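Local coordinates for PhnB protein (PDB 3OMS) that is of unproven function, possibly a 3-demethylubiquinone-9 3-methyltransferase, and belongs to the PhnB-like branch of the glyoxalase superfamily, at residues 27-30 against 36-39. Numbering follows the deposited sequence.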
loop_
_atom_site.group_PDB
_atom_site.type_symbol
_atom_site.label_atom_id
_atom_site.label_comp_id
_atom_site.label_asym_id
_atom_site.label_seq_id
_atom_site.Cartn_x
_atom_site.Cartn_y
_atom_site.Cartn_z
ATOM N N PHE A 27 -13.675 8.098 7.416
ATOM C CA PHE A 27 -13.797 6.848 8.186
ATOM C C PHE A 27 -12.473 6.451 8.776
ATOM O O PHE A 27 -12.378 6.246 9.993
ATOM C CB PHE A 27 -14.344 5.743 7.279
ATOM C CG PHE A 27 -14.437 4.388 7.940
ATOM C CD1 PHE A 27 -15.127 4.218 9.130
ATOM C CD2 PHE A 27 -13.892 3.275 7.316
ATOM C CE1 PHE A 27 -15.262 2.942 9.712
ATOM C CE2 PHE A 27 -14.021 2.013 7.869
ATOM C CZ PHE A 27 -14.693 1.841 9.058
ATOM N N TYR A 28 -11.418 6.426 7.955
ATOM C CA TYR A 28 -10.106 5.932 8.430
ATOM C C TYR A 28 -9.513 6.822 9.514
ATOM O O TYR A 28 -8.978 6.347 10.511
ATOM C CB TYR A 28 -9.107 5.823 7.281
ATOM C CG TYR A 28 -9.502 4.825 6.210
ATOM C CD1 TYR A 28 -10.329 3.705 6.492
ATOM C CD2 TYR A 28 -9.028 4.968 4.925
ATOM C CE1 TYR A 28 -10.651 2.822 5.490
ATOM C CE2 TYR A 28 -9.366 4.133 3.938
ATOM C CZ TYR A 28 -10.173 3.041 4.206
ATOM O OH TYR A 28 -10.420 2.204 3.157
ATOM N N THR A 29 -9.620 8.126 9.333
ATOM C CA THR A 29 -9.031 9.028 10.294
ATOM C C THR A 29 -9.779 8.979 11.644
ATOM O O THR A 29 -9.257 9.441 12.638
ATOM C CB THR A 29 -8.960 10.473 9.805
ATOM O OG1 THR A 29 -10.255 10.906 9.438
ATOM C CG2 THR A 29 -8.026 10.635 8.609
ATOM N N SER A 30 -10.977 8.405 11.689
ATOM C CA SER A 30 -11.689 8.215 12.969
ATOM C C SER A 30 -11.241 6.989 13.794
ATOM O O SER A 30 -11.644 6.844 14.971
ATOM C CB SER A 30 -13.193 8.100 12.705
ATOM O OG SER A 30 -13.569 6.774 12.287
ATOM N N GLU A 36 -5.656 12.787 10.853
ATOM C CA GLU A 36 -6.527 13.856 10.355
ATOM C C GLU A 36 -6.375 14.089 8.880
ATOM O O GLU A 36 -5.354 13.741 8.265
ATOM C CB GLU A 36 -6.237 15.157 11.110
ATOM C CG GLU A 36 -4.827 15.370 11.374
ATOM C CD GLU A 36 -4.562 16.366 12.504
ATOM O OE1 GLU A 36 -5.397 16.571 13.412
ATOM O OE2 GLU A 36 -3.476 16.933 12.513
ATOM N N ILE A 37 -7.396 14.692 8.311
ATOM C CA ILE A 37 -7.298 15.180 6.962
ATOM C C ILE A 37 -6.389 16.403 6.960
ATOM O O ILE A 37 -6.505 17.252 7.821
ATOM C CB ILE A 37 -8.666 15.476 6.339
ATOM C CG1 ILE A 37 -9.460 14.129 6.230
ATOM C CG2 ILE A 37 -8.478 16.049 4.937
ATOM C CD1 ILE A 37 -10.876 14.289 5.893
ATOM N N VAL A 38 -5.401 16.379 6.068
ATOM C CA VAL A 38 -4.423 17.469 5.904
ATOM C C VAL A 38 -4.870 18.471 4.826
ATOM O O VAL A 38 -4.885 19.700 5.049
ATOM C CB VAL A 38 -2.974 16.928 5.594
ATOM C CG1 VAL A 38 -2.033 18.094 5.258
ATOM C CG2 VAL A 38 -2.428 16.158 6.826
ATOM N N SER A 39 -5.184 17.936 3.643
ATOM C CA SER A 39 -5.561 18.748 2.482
ATOM C C SER A 39 -6.531 17.984 1.623
ATOM O O SER A 39 -6.467 16.742 1.551
ATOM C CB SER A 39 -4.339 19.144 1.651
ATOM O OG SER A 39 -3.617 18.026 1.160
#
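Thr29, near the C-terminal end of helix 21-29, meets the backbone of Glu36 and Ile37 where strand 37-42 begins, with the CA atoms of Thr29 and Glu36 5.4 Å apart. One methyl group does nearly all the touching: Thr29 CG2 lies 3.8 Å from Glu36 C and 3.9 Å from Glu36 N, so it lies against the backbone of Glu36, and it reaches Ile37 N at 4.1 Å from Thr29 CG2. More loosely, the same methyl approaches CG1 of Ile37 at 4.5 Å. Threonine suits the place because its two branches do different work. With chi1 at 56°, OG1 sits between the backbone N and the carbonyl carbon and hydrogen-bonds to the carbonyl O of Met25, one turn back in the helix, while CG2, anti to the carbonyl carbon, is left to meet the chain as it enters the strand. Ile37 carries its branched chain onto Met25 and Asn26, extending the van der Waals packing along the helix. Glu36 contributes mainly backbone; its CB points away from the helix, as befits a charged residue at the surface, and its N hydrogen-bonds to OG1 of Thr60, on strand 54-61. The contact is thus van der Waals packing of a helix end on the start of the strand outermost in its sheet within this chain, in a beta-alpha-beta-beta-beta unit with strand order 1-4-3-2, the module characteristic of the glyoxalase (vicinal oxygen chelate) fold.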